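Local coordinates for rhusiopathiae surface protein B (Erysipelothrix rhusiopathiae, PDB 3V10), which probably binds collagen as a cell-wall-anchored adhesin of the bacterium, the chain here being its collagen-binding region, at residues G19-P24 against Q147-S152; Q26-N31 against S119-A124; P56-V61 against A133-N138. All blocks are in the same frame, centred on the assembly; numbering follows the deposited sequence.

In the fold
Contact 2 is buried and belongs to the large sheet of the immunoglobulin-like domain, where strands 28-35 and 112-123 pair antiparallel. Contacts 1 and 3 are only partly buried. Contact 1 pairs 20-21 in parallel with 150-153 in a three-stranded sheet; contact 3 packs the end of its third strand, 131-134, and the chain after it against the loop between strands 50-54 and 61-65 of the large sheet. Contact 1 is held by backbone bonds, contact 2 by backbone bonds and a serine hydroxyl, and contact 3 mainly by apolar packing. The three meet in one core: Ile-21 CD1 lies 3.4 Å from Ile-28 CD1, Ile-151 packs on Tyr-121, and Phe-30 reaches Thr-137.

Contact 1 (G19-P24 against Q147-S152); sequences GLINNP and QMITIS
Leu-20 lies across Thr-150, on the sheet face opposite Ile-21 and Ile-151, and reaches on to Ser-152. Its CB stands 3.8 Å from Thr-150 OG1. With CG anti to the backbone N (chi1 -175°), the chain runs on toward Ser-152, where CG comes within 4.2 Å of Ser-152 CB. At the tip, CD1 settles 3.7 Å from Ser-152 N while staying close to Thr-150 OG1. The leucine and threonine side chains meet at about a right angle, and the hydroxyl is pressed in tightly, Thr-150 OG1 being 3.0 Å from Leu-20 CA.

The backbone evidence is firmer one residue on. Ile-21 N donates to Thr-150 O at 2.8 Å, with 172° at the hydrogen, and Ser-152 N returns a bond of the same length to Ile-21 O. Ile-21 thus bonds to the residues on both sides of Ile-151, the pattern of a parallel bridge. A water accepting from Thr-150 N and donating to Gly-19 O (2.6 Å) continues the link where direct pairing gives out.

On the other face, Ile-21 CD1 meets Ile-149 CG2 at 4.2 Å, and Ile-21 also packs on Ile-28 and Tyr-121. The chemistry implies a short parallel seam fixed by two nearly straight amide bonds, with isoleucines turned to the core and a mixed apolar and hydroxyl surface outside.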
ATOM      1  N   GLY A  19     -16.422  -1.353  -6.226  1.00 19.57           N
ATOM      2  CA  GLY A  19     -16.822  -2.729  -6.002  1.00 18.51           C
ATOM      3  C   GLY A  19     -16.346  -3.225  -4.649  1.00 17.72           C
ATOM      4  O   GLY A  19     -15.733  -2.475  -3.882  1.00 17.73           O
ATOM      5  N   LEU A  20     -16.621  -4.491  -4.350  1.00 15.89           N
ATOM      6  CA  LEU A  20     -16.223  -5.076  -3.078  1.00 16.05           C
ATOM      7  C   LEU A  20     -14.706  -5.123  -2.937  1.00 16.17           C
ATOM      8  O   LEU A  20     -14.017  -5.738  -3.747  1.00 15.42           O
ATOM      9  CB  LEU A  20     -16.805  -6.484  -2.951  1.00 16.22           C
ATOM     10  CG  LEU A  20     -16.619  -7.257  -1.644  1.00 14.13           C
ATOM     11  CD1 LEU A  20     -17.207  -6.475  -0.467  1.00 13.19           C
ATOM     12  CD2 LEU A  20     -17.296  -8.613  -1.776  1.00 16.71           C
ATOM     13  N   ILE A  21     -14.186  -4.457  -1.912  1.00 13.70           N
ATOM     14  CA  ILE A  21     -12.752  -4.440  -1.673  1.00 14.75           C
ATOM     15  C   ILE A  21     -12.423  -5.690  -0.867  1.00 15.20           C
ATOM     16  O   ILE A  21     -12.951  -5.899   0.223  1.00 16.42           O
ATOM     17  CB  ILE A  21     -12.335  -3.160  -0.926  1.00 14.38           C
ATOM     18  CG1 ILE A  21     -12.622  -1.949  -1.819  1.00 18.96           C
ATOM     19  CG2 ILE A  21     -10.850  -3.216  -0.563  1.00 16.53           C
ATOM     20  CD1 ILE A  21     -12.383  -0.612  -1.154  1.00 18.77           C
ATOM     21  N   ASN A  22     -11.536  -6.513  -1.421  1.00 15.95           N
ATOM     22  CA  ASN A  22     -11.169  -7.793  -0.822  1.00 17.24           C
ATOM     23  C   ASN A  22     -10.187  -7.828   0.354  1.00 19.77           C
ATOM     24  O   ASN A  22     -10.379  -8.604   1.297  1.00 19.44           O
ATOM     25  CB  ASN A  22     -10.677  -8.722  -1.938  1.00 18.09           C
ATOM     26  CG  ASN A  22     -10.363 -10.115  -1.446  1.00 19.36           C
ATOM     27  OD1 ASN A  22      -9.204 -10.456  -1.206  1.00 21.85           O
ATOM     28  ND2 ASN A  22     -11.400 -10.929  -1.282  1.00 20.96           N
ATOM     29  N   ASN A  23      -9.137  -7.010   0.304  1.00 19.90           N
ATOM     30  CA  ASN A  23      -8.146  -6.989   1.377  1.00 19.98           C
ATOM     31  C   ASN A  23      -7.471  -5.617   1.473  1.00 16.82           C
ATOM     32  O   ASN A  23      -7.532  -4.822   0.534  1.00 17.28           O
ATOM     33  CB  ASN A  23      -7.097  -8.080   1.141  1.00 22.07           C
ATOM     34  CG  ASN A  23      -6.320  -7.867  -0.138  1.00 23.12           C
ATOM     35  OD1 ASN A  23      -5.602  -6.883  -0.276  1.00 24.95           O
ATOM     36  ND2 ASN A  23      -6.465  -8.789  -1.086  1.00 25.28           N
ATOM     37  N   PRO A  24      -6.822  -5.323   2.614  1.00 16.69           N
ATOM     38  CA  PRO A  24      -6.146  -4.041   2.825  1.00 16.35           C
ATOM     39  C   PRO A  24      -4.753  -3.907   2.203  1.00 16.30           C
ATOM     40  O   PRO A  24      -4.047  -2.945   2.490  1.00 17.86           O
ATOM     41  CB  PRO A  24      -6.094  -3.941   4.349  1.00 14.34           C
ATOM     42  CG  PRO A  24      -5.850  -5.350   4.739  1.00 17.72           C
ATOM     43  CD  PRO A  24      -6.822  -6.117   3.856  1.00 17.23           C
ATOM     44  N   GLN A 147     -20.601   8.344  -1.969  1.00 18.09           N
ATOM     45  CA  GLN A 147     -20.343   7.239  -2.876  1.00 18.80           C
ATOM     46  C   GLN A 147     -20.119   6.026  -1.986  1.00 18.33           C
ATOM     47  O   GLN A 147     -19.484   6.133  -0.936  1.00 18.72           O
ATOM     48  CB  GLN A 147     -19.117   7.527  -3.743  1.00 21.50           C
ATOM     49  CG  GLN A 147     -19.411   8.500  -4.878  1.00 22.98           C
ATOM     50  CD  GLN A 147     -18.244   8.669  -5.827  1.00 24.00           C
ATOM     51  OE1 GLN A 147     -17.583   7.698  -6.192  1.00 24.95           O
ATOM     52  NE2 GLN A 147     -17.994   9.904  -6.246  1.00 24.65           N
ATOM     53  N   MET A 148     -20.654   4.879  -2.391  1.00 17.32           N
ATOM     54  CA  MET A 148     -20.526   3.672  -1.582  1.00 17.09           C
ATOM     55  C   MET A 148     -19.170   2.989  -1.654  1.00 16.29           C
ATOM     56  O   MET A 148     -18.538   2.913  -2.706  1.00 18.16           O
ATOM     57  CB  MET A 148     -21.611   2.647  -1.953  1.00 16.54           C
ATOM     58  CG  MET A 148     -21.454   1.268  -1.281  1.00 19.18           C
ATOM     59  SD  MET A 148     -21.898   1.144   0.484  1.00 12.97           S
ATOM     60  CE  MET A 148     -20.737   2.111   1.213  1.00 24.13           C
ATOM     61  N   ILE A 149     -18.740   2.502  -0.500  1.00 13.73           N
ATOM     62  CA  ILE A 149     -17.499   1.765  -0.362  1.00 14.36           C
ATOM     63  C   ILE A 149     -17.903   0.490   0.360  1.00 13.36           C
ATOM     64  O   ILE A 149     -18.524   0.539   1.429  1.00 13.71           O
ATOM     65  CB  ILE A 149     -16.454   2.535   0.488  1.00 13.58           C
ATOM     66  CG1 ILE A 149     -15.893   3.710  -0.319  1.00 16.81           C
ATOM     67  CG2 ILE A 149     -15.346   1.588   0.937  1.00 16.73           C
ATOM     68  CD1 ILE A 149     -14.818   4.510   0.408  1.00 15.90           C
ATOM     69  N   THR A 150     -17.591  -0.646  -0.251  1.00 13.69           N
ATOM     70  CA  THR A 150     -17.907  -1.946   0.321  1.00 14.91           C
ATOM     71  C   THR A 150     -16.601  -2.668   0.616  1.00 15.14           C
ATOM     72  O   THR A 150     -15.777  -2.868  -0.279  1.00 14.75           O
ATOM     73  CB  THR A 150     -18.753  -2.798  -0.653  1.00 18.32           C
ATOM     74  OG1 THR A 150     -18.008  -3.041  -1.852  1.00 22.57           O
ATOM     75  CG2 THR A 150     -20.035  -2.067  -1.010  1.00 20.34           C
ATOM     76  N   ILE A 151     -16.420  -3.051   1.876  1.00 13.63           N
ATOM     77  CA  ILE A 151     -15.207  -3.728   2.307  1.00 14.59           C
ATOM     78  C   ILE A 151     -15.510  -5.110   2.857  1.00 14.91           C
ATOM     79  O   ILE A 151     -16.359  -5.273   3.729  1.00 13.80           O
ATOM     80  CB  ILE A 151     -14.476  -2.920   3.405  1.00 14.78           C
ATOM     81  CG1 ILE A 151     -13.998  -1.579   2.841  1.00 18.29           C
ATOM     82  CG2 ILE A 151     -13.296  -3.725   3.952  1.00 15.44           C
ATOM     83  CD1 ILE A 151     -13.424  -0.649   3.890  1.00 19.97           C
ATOM     84  N   SER A 152     -14.800  -6.103   2.342  1.00 15.57           N
ATOM     85  CA  SER A 152     -14.992  -7.470   2.786  1.00 15.36           C
ATOM     86  C   SER A 152     -14.300  -7.739   4.113  1.00 15.88           C
ATOM     87  O   SER A 152     -13.119  -7.436   4.287  1.00 15.70           O
ATOM     88  CB  SER A 152     -14.457  -8.450   1.745  1.00 17.82           C
ATOM     89  OG  SER A 152     -14.421  -9.762   2.280  1.00 18.96           O
TER
HETATM   90  O   HOH W   1     -16.226  -0.063  -2.917  1.00 13.47           O
HETATM   91  O   HOH W   2     -10.450  -7.131   4.259  1.00 20.91           O

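Contact 2 (Q26-N31 against S119-A124); sequences QPIEFN and SVYDNA
The carbonyl oxygen of Ile-28 is gripped twice by Ser-119. The hydroxyl is the stronger donor, Ser-119 OG lying 2.8 Å from Ile-28 O and tilted from the carbonyl plane, while Ser-119 N adds a weak bond at 3.0 Å to the same atom. The hydroxyl can reach because OG stands between the backbone N and the carbonyl carbon (chi1 69°), which turns it back over the partner strand. In the opposite direction Ile-28 N donates to Ser-119 O at 2.9 Å, with 165° at the hydrogen. Together these bonds define Ile-28 and Ser-119 as an antiparallel hydrogen-bonded pair.

Apolar groups also touch the hydroxyl oxygen. Ile-28 CB is 3.3 Å from Ser-119 OG, and Phe-30 presents its ring edge, with CE2 at 3.5 Å from that oxygen and the oxygen in the ring plane. Among these groups, the bond to Ile-28 O gives the buried hydroxyl a polar partner. Two residues on from Ser-119, Tyr-121 CD1 meets Ile-28 CD1 at 3.6 Å, the two side chains crossing at about a right angle.

The N-to-C directions of segments 28-31 and 119-123 make 137°, well short of exactly antiparallel, so the strands diverge. Instead of a direct bond between Gln-26 and Tyr-121, a water accepts from Tyr-121 N at 3.2 Å and lies beside Gln-26 O. Farther along, Phe-30 pairs with Leu-117, and its ring packs among Val-15, Leu-63 and Ile-149. Strand 28-35 lies between strands 10-16 and 112-123, and the latter also pairs with 61-65. This placement, with Ile-28, Phe-30 and Tyr-121 buried in the core, is consistent with the immunoglobulin-like (DEv-IgG) fold of this adhesin.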
ATOM      1  N   GLN A  26      -3.853  -3.230  -0.929  1.00 13.90           N
ATOM      2  CA  GLN A  26      -3.749  -2.087  -1.826  1.00 14.16           C
ATOM      3  C   GLN A  26      -4.448  -0.883  -1.193  1.00 14.60           C
ATOM      4  O   GLN A  26      -5.321  -1.034  -0.343  1.00 13.86           O
ATOM      5  CB  GLN A  26      -4.402  -2.408  -3.177  1.00 15.34           C
ATOM      6  CG  GLN A  26      -3.931  -3.711  -3.834  1.00 18.38           C
ATOM      7  CD  GLN A  26      -2.503  -3.648  -4.351  1.00 22.11           C
ATOM      8  OE1 GLN A  26      -2.043  -4.562  -5.050  1.00 22.30           O
ATOM      9  NE2 GLN A  26      -1.794  -2.576  -4.017  1.00 17.25           N
ATOM     10  N   PRO A  27      -4.062   0.334  -1.597  1.00 14.87           N
ATOM     11  CA  PRO A  27      -4.695   1.526  -1.027  1.00 15.70           C
ATOM     12  C   PRO A  27      -6.101   1.737  -1.576  1.00 15.60           C
ATOM     13  O   PRO A  27      -6.443   1.226  -2.645  1.00 17.40           O
ATOM     14  CB  PRO A  27      -3.778   2.668  -1.475  1.00 15.14           C
ATOM     15  CG  PRO A  27      -2.493   1.990  -1.900  1.00 17.45           C
ATOM     16  CD  PRO A  27      -2.968   0.704  -2.509  1.00 16.36           C
ATOM     17  N   ILE A  28      -6.916   2.476  -0.828  1.00 13.48           N
ATOM     18  CA  ILE A  28      -8.251   2.840  -1.280  1.00 14.17           C
ATOM     19  C   ILE A  28      -8.029   4.302  -1.653  1.00 14.71           C
ATOM     20  O   ILE A  28      -7.693   5.118  -0.800  1.00 13.93           O
ATOM     21  CB  ILE A  28      -9.308   2.715  -0.161  1.00 14.48           C
ATOM     22  CG1 ILE A  28      -9.504   1.235   0.183  1.00 12.51           C
ATOM     23  CG2 ILE A  28     -10.628   3.304  -0.618  1.00 13.09           C
ATOM     24  CD1 ILE A  28     -10.564   0.952   1.228  1.00 15.09           C
ATOM     25  N   GLU A  29      -8.186   4.614  -2.936  1.00 16.12           N
ATOM     26  CA  GLU A  29      -7.935   5.957  -3.445  1.00 17.19           C
ATOM     27  C   GLU A  29      -9.120   6.901  -3.518  1.00 16.56           C
ATOM     28  O   GLU A  29     -10.227   6.520  -3.907  1.00 17.13           O
ATOM     29  CB  GLU A  29      -7.318   5.874  -4.840  1.00 17.51           C
ATOM     30  CG  GLU A  29      -6.057   5.059  -4.930  1.00 23.95           C
ATOM     31  CD  GLU A  29      -5.735   4.695  -6.362  1.00 26.16           C
ATOM     32  OE1 GLU A  29      -5.750   5.604  -7.221  1.00 28.34           O
ATOM     33  OE2 GLU A  29      -5.475   3.504  -6.629  1.00 27.37           O
ATOM     34  N   PHE A  30      -8.858   8.151  -3.159  1.00 13.82           N
ATOM     35  CA  PHE A  30      -9.867   9.192  -3.199  1.00 13.91           C
ATOM     36  C   PHE A  30      -9.338  10.305  -4.086  1.00 15.25           C
ATOM     37  O   PHE A  30      -8.213  10.768  -3.908  1.00 14.85           O
ATOM     38  CB  PHE A  30     -10.138   9.732  -1.793  1.00 12.94           C
ATOM     39  CG  PHE A  30     -10.863   8.766  -0.910  1.00 14.35           C
ATOM     40  CD1 PHE A  30     -12.252   8.713  -0.912  1.00 15.21           C
ATOM     41  CD2 PHE A  30     -10.158   7.882  -0.102  1.00 14.83           C
ATOM     42  CE1 PHE A  30     -12.932   7.794  -0.122  1.00 15.85           C
ATOM     43  CE2 PHE A  30     -10.828   6.954   0.694  1.00 15.18           C
ATOM     44  CZ  PHE A  30     -12.219   6.910   0.684  1.00 16.75           C
ATOM     45  N   ASN A  31     -10.139  10.706  -5.065  1.00 15.27           N
ATOM     46  CA  ASN A  31      -9.755  11.783  -5.963  1.00 16.26           C
ATOM     47  C   ASN A  31     -10.708  12.943  -5.728  1.00 16.17           C
ATOM     48  O   ASN A  31     -11.926  12.763  -5.713  1.00 18.85           O
ATOM     49  CB  ASN A  31      -9.844  11.330  -7.418  1.00 19.55           C
ATOM     50  CG  ASN A  31      -9.649  12.473  -8.386  1.00 22.59           C
ATOM     51  OD1 ASN A  31      -8.535  12.964  -8.572  1.00 25.90           O
ATOM     52  ND2 ASN A  31     -10.740  12.917  -8.998  1.00 25.63           N
ATOM     53  N   SER A 119      -5.453   5.838   1.100  1.00  9.04           N
ATOM     54  CA  SER A 119      -5.837   5.405   2.437  1.00 10.92           C
ATOM     55  C   SER A 119      -5.678   3.906   2.631  1.00 12.58           C
ATOM     56  O   SER A 119      -5.603   3.143   1.668  1.00 13.47           O
ATOM     57  CB  SER A 119      -7.290   5.802   2.729  1.00 12.30           C
ATOM     58  OG  SER A 119      -8.194   5.048   1.941  1.00 13.22           O
ATOM     59  N   VAL A 120      -5.609   3.498   3.890  1.00 12.63           N
ATOM     60  CA  VAL A 120      -5.482   2.094   4.249  1.00 13.05           C
ATOM     61  C   VAL A 120      -6.552   1.820   5.295  1.00 13.32           C
ATOM     62  O   VAL A 120      -6.932   2.720   6.051  1.00 12.41           O
ATOM     63  CB  VAL A 120      -4.077   1.792   4.845  1.00 15.35           C
ATOM     64  CG1 VAL A 120      -3.783   2.734   6.009  1.00 15.54           C
ATOM     65  CG2 VAL A 120      -4.004   0.352   5.308  1.00 17.00           C
ATOM     66  N   TYR A 121      -7.071   0.599   5.334  1.00 12.41           N
ATOM     67  CA  TYR A 121      -8.088   0.291   6.326  1.00 12.86           C
ATOM     68  C   TYR A 121      -7.699  -0.828   7.270  1.00 13.76           C
ATOM     69  O   TYR A 121      -6.961  -1.745   6.908  1.00 13.45           O
ATOM     70  CB  TYR A 121      -9.436  -0.054   5.670  1.00 13.31           C
ATOM     71  CG  TYR A 121      -9.494  -1.373   4.931  1.00 12.80           C
ATOM     72  CD1 TYR A 121      -9.245  -1.438   3.563  1.00 11.48           C
ATOM     73  CD2 TYR A 121      -9.836  -2.552   5.596  1.00 13.92           C
ATOM     74  CE1 TYR A 121      -9.340  -2.641   2.867  1.00 13.12           C
ATOM     75  CE2 TYR A 121      -9.933  -3.765   4.910  1.00 14.09           C
ATOM     76  CZ  TYR A 121      -9.688  -3.797   3.544  1.00 14.09           C
ATOM     77  OH  TYR A 121      -9.829  -4.971   2.839  1.00 16.43           O
ATOM     78  N   ASP A 122      -8.185  -0.711   8.500  1.00 15.70           N
ATOM     79  CA  ASP A 122      -7.965  -1.711   9.530  1.00 18.69           C
ATOM     80  C   ASP A 122      -9.322  -2.374   9.693  1.00 18.85           C
ATOM     81  O   ASP A 122     -10.351  -1.740   9.485  1.00 19.02           O
ATOM     82  CB  ASP A 122      -7.553  -1.066  10.857  1.00 22.24           C
ATOM     83  CG  ASP A 122      -6.170  -0.448  10.807  1.00 26.01           C
ATOM     84  OD1 ASP A 122      -5.236  -1.107  10.296  1.00 28.65           O
ATOM     85  OD2 ASP A 122      -6.015   0.693  11.294  1.00 30.28           O
ATOM     86  N   ASN A 123      -9.324  -3.649  10.054  1.00 17.63           N
ATOM     87  CA  ASN A 123     -10.571  -4.384  10.246  1.00 17.29           C
ATOM     88  C   ASN A 123     -10.411  -5.254  11.483  1.00 16.63           C
ATOM     89  O   ASN A 123      -9.608  -6.182  11.495  1.00 19.60           O
ATOM     90  CB  ASN A 123     -10.869  -5.230   9.001  1.00 17.14           C
ATOM     91  CG  ASN A 123     -11.826  -6.375   9.281  1.00 16.06           C
ATOM     92  OD1 ASN A 123     -12.799  -6.235  10.025  1.00 16.01           O
ATOM     93  ND2 ASN A 123     -11.559  -7.518   8.660  1.00 17.84           N
ATOM     94  N   ALA A 124     -11.177  -4.936  12.520  1.00 16.13           N
ATOM     95  CA  ALA A 124     -11.110  -5.647  13.795  1.00 17.04           C
ATOM     96  C   ALA A 124     -11.960  -6.912  13.886  1.00 18.25           C
ATOM     97  O   ALA A 124     -11.829  -7.680  14.842  1.00 20.28           O
ATOM     98  CB  ALA A 124     -11.488  -4.696  14.923  1.00 17.90           C
TER
HETATM   99  O   HOH W   3      -5.886  -0.777   2.712  1.00 19.42           O

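Contact 3 (P56-V61 against A133-N138); sequences PSNDEV and AELPTN
The side-chain amide of Asn-58 is flanked by Leu-135 and Ala-133. Leu-135 CD2 stands well out of the amide plane on one side, 3.7 Å from Asn-58 ND2, and the two side chains cross at about a right angle. Ala-133 CB approaches the same nitrogen from close to that plane, at 4.0 Å. At the other end of the amide, Asn-58 OD1 accepts from Glu-60 N and from Val-61 N, both at 2.7 Å. These donors come from opposite faces, Val-61 N on the side of Leu-135 CD2, so the carbonyl is clasped between them and the amide's rotation is fixed. ND2 also donates to a water that donates to Glu-134 O, bridging the segments.

Leu-135 fills the middle of the contact, its branches parting. CG is anti to the carbonyl carbon (chi1 -65°); beyond it CD1 reaches Val-61 CG1 at 3.8 Å, while CD2 turns to Asn-58 and to Ser-57 C. Near its base, Leu-135 CB rests 4.0 Å from Pro-56 CB. The proline ring spreads at about a right angle across Thr-137, whose CB is 3.8 Å from Pro-56 CB and whose OG1 bonds to Leu-139 N. Val-61 CG2 closes the far end at 3.9 Å from Ala-133 CB.

Direct contact is mainly apolar, with that one water bridge. Asn-58 OD1 closes an Asx turn with Glu-60 N and, with Val-61 N, an Asx motif; a backbone bond from Asn-58 N to Val-61 O braces the loop. This loop joins strands 50-54 and 61-65 of the immunoglobulin-like domain, packed against residues 133-137.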
ATOM      1  N   PRO A  56     -14.080   7.613   6.094  1.00  9.70           N
ATOM      2  CA  PRO A  56     -15.150   6.877   6.774  1.00 10.92           C
ATOM      3  C   PRO A  56     -14.687   5.779   7.720  1.00 10.86           C
ATOM      4  O   PRO A  56     -13.544   5.330   7.667  1.00 10.64           O
ATOM      5  CB  PRO A  56     -15.964   6.320   5.610  1.00  8.90           C
ATOM      6  CG  PRO A  56     -14.874   5.977   4.625  1.00  8.82           C
ATOM      7  CD  PRO A  56     -13.943   7.177   4.692  1.00  8.58           C
ATOM      8  N   SER A  57     -15.591   5.346   8.588  1.00  9.77           N
ATOM      9  CA  SER A  57     -15.272   4.284   9.525  1.00 11.40           C
ATOM     10  C   SER A  57     -16.520   3.872  10.282  1.00 11.57           C
ATOM     11  O   SER A  57     -17.500   4.605  10.312  1.00 11.22           O
ATOM     12  CB  SER A  57     -14.238   4.772  10.541  1.00 12.87           C
ATOM     13  OG  SER A  57     -14.801   5.782  11.362  1.00 14.79           O
ATOM     14  N   ASN A  58     -16.489   2.680  10.864  1.00 13.71           N
ATOM     15  CA  ASN A  58     -17.590   2.235  11.707  1.00 14.37           C
ATOM     16  C   ASN A  58     -16.914   1.628  12.925  1.00 15.73           C
ATOM     17  O   ASN A  58     -15.758   1.943  13.190  1.00 13.59           O
ATOM     18  CB  ASN A  58     -18.547   1.248  11.001  1.00 14.22           C
ATOM     19  CG  ASN A  58     -17.874  -0.011  10.508  1.00 15.98           C
ATOM     20  OD1 ASN A  58     -16.934  -0.513  11.112  1.00 15.13           O
ATOM     21  ND2 ASN A  58     -18.392  -0.553   9.407  1.00 15.50           N
ATOM     22  N   ASP A  59     -17.597   0.773  13.672  1.00 16.22           N
ATOM     23  CA  ASP A  59     -16.978   0.205  14.867  1.00 18.98           C
ATOM     24  C   ASP A  59     -15.895  -0.847  14.643  1.00 18.23           C
ATOM     25  O   ASP A  59     -15.120  -1.136  15.557  1.00 18.57           O
ATOM     26  CB  ASP A  59     -18.059  -0.356  15.797  1.00 23.24           C
ATOM     27  CG  ASP A  59     -18.683   0.716  16.673  1.00 29.09           C
ATOM     28  OD1 ASP A  59     -19.075   1.771  16.133  1.00 32.33           O
ATOM     29  OD2 ASP A  59     -18.784   0.504  17.903  1.00 32.33           O
ATOM     30  N   GLU A  60     -15.825  -1.409  13.443  1.00 15.54           N
ATOM     31  CA  GLU A  60     -14.824  -2.437  13.152  1.00 16.08           C
ATOM     32  C   GLU A  60     -13.850  -2.073  12.030  1.00 13.47           C
ATOM     33  O   GLU A  60     -12.727  -2.576  11.990  1.00 16.99           O
ATOM     34  CB  GLU A  60     -15.518  -3.758  12.799  1.00 15.41           C
ATOM     35  CG  GLU A  60     -16.496  -4.243  13.858  1.00 18.34           C
ATOM     36  CD  GLU A  60     -17.123  -5.580  13.512  1.00 19.05           C
ATOM     37  OE1 GLU A  60     -17.434  -5.811  12.322  1.00 18.88           O
ATOM     38  OE2 GLU A  60     -17.315  -6.395  14.437  1.00 22.47           O
ATOM     39  N   VAL A  61     -14.278  -1.204  11.123  1.00 12.02           N
ATOM     40  CA  VAL A  61     -13.440  -0.804   9.995  1.00 11.63           C
ATOM     41  C   VAL A  61     -13.233   0.708   9.932  1.00 11.97           C
ATOM     42  O   VAL A  61     -14.193   1.478   9.930  1.00 12.68           O
ATOM     43  CB  VAL A  61     -14.065  -1.273   8.656  1.00 11.82           C
ATOM     44  CG1 VAL A  61     -13.154  -0.904   7.483  1.00 10.91           C
ATOM     45  CG2 VAL A  61     -14.300  -2.763   8.695  1.00 13.09           C
ATOM     46  N   ALA A 133     -18.666  -4.715   5.150  1.00 12.67           N
ATOM     47  CA  ALA A 133     -18.766  -3.412   5.785  1.00 10.80           C
ATOM     48  C   ALA A 133     -19.114  -2.381   4.726  1.00 10.99           C
ATOM     49  O   ALA A 133     -18.451  -2.291   3.695  1.00 10.20           O
ATOM     50  CB  ALA A 133     -17.446  -3.052   6.459  1.00 10.70           C
ATOM     51  N   GLU A 134     -20.175  -1.616   4.979  1.00 10.58           N
ATOM     52  CA  GLU A 134     -20.607  -0.582   4.056  1.00 10.98           C
ATOM     53  C   GLU A 134     -20.223   0.778   4.621  1.00 11.92           C
ATOM     54  O   GLU A 134     -20.773   1.212   5.628  1.00 12.36           O
ATOM     55  CB  GLU A 134     -22.116  -0.641   3.857  1.00 13.70           C
ATOM     56  CG  GLU A 134     -22.604  -1.937   3.234  1.00 14.18           C
ATOM     57  CD  GLU A 134     -24.086  -1.894   2.922  1.00 16.47           C
ATOM     58  OE1 GLU A 134     -24.875  -1.663   3.861  1.00 14.96           O
ATOM     59  OE2 GLU A 134     -24.450  -2.084   1.741  1.00 19.22           O
ATOM     60  N   LEU A 135     -19.287   1.444   3.959  1.00 11.52           N
ATOM     61  CA  LEU A 135     -18.821   2.751   4.403  1.00 12.78           C
ATOM     62  C   LEU A 135     -19.031   3.840   3.361  1.00 13.59           C
ATOM     63  O   LEU A 135     -18.072   4.382   2.814  1.00 12.52           O
ATOM     64  CB  LEU A 135     -17.341   2.675   4.775  1.00 15.68           C
ATOM     65  CG  LEU A 135     -16.992   1.792   5.977  1.00 16.73           C
ATOM     66  CD1 LEU A 135     -15.483   1.741   6.143  1.00 16.45           C
ATOM     67  CD2 LEU A 135     -17.653   2.340   7.234  1.00 18.10           C
ATOM     68  N   PRO A 136     -20.298   4.176   3.071  1.00 13.69           N
ATOM     69  CA  PRO A 136     -20.578   5.220   2.082  1.00 14.94           C
ATOM     70  C   PRO A 136     -19.988   6.525   2.595  1.00 14.56           C
ATOM     71  O   PRO A 136     -20.014   6.783   3.798  1.00 15.57           O
ATOM     72  CB  PRO A 136     -22.103   5.222   2.005  1.00 16.27           C
ATOM     73  CG  PRO A 136     -22.516   4.781   3.363  1.00 14.53           C
ATOM     74  CD  PRO A 136     -21.538   3.690   3.703  1.00 15.61           C
ATOM     75  N   THR A 137     -19.456   7.350   1.702  1.00 15.57           N
ATOM     76  CA  THR A 137     -18.826   8.579   2.155  1.00 15.66           C
ATOM     77  C   THR A 137     -18.707   9.692   1.111  1.00 16.04           C
ATOM     78  O   THR A 137     -18.698   9.447  -0.097  1.00 13.37           O
ATOM     79  CB  THR A 137     -17.395   8.254   2.678  1.00 17.39           C
ATOM     80  OG1 THR A 137     -16.822   9.403   3.312  1.00 15.92           O
ATOM     81  CG2 THR A 137     -16.496   7.835   1.516  1.00 17.71           C
ATOM     82  N   ASN A 138     -18.634  10.921   1.608  1.00 14.12           N
ATOM     83  CA  ASN A 138     -18.429  12.097   0.777  1.00 14.76           C
ATOM     84  C   ASN A 138     -17.261  12.826   1.441  1.00 14.70           C
ATOM     85  O   ASN A 138     -17.084  14.032   1.279  1.00 13.36           O
ATOM     86  CB  ASN A 138     -19.677  13.000   0.733  1.00 15.17           C
ATOM     87  CG  ASN A 138     -20.192  13.374   2.110  1.00 17.00           C
ATOM     88  OD1 ASN A 138     -19.492  13.242   3.112  1.00 16.52           O
ATOM     89  ND2 ASN A 138     -21.434  13.857   2.162  1.00 17.32           N
TER
HETATM   90  O   HOH W   4     -21.219   0.515   8.733  1.00 19.05           O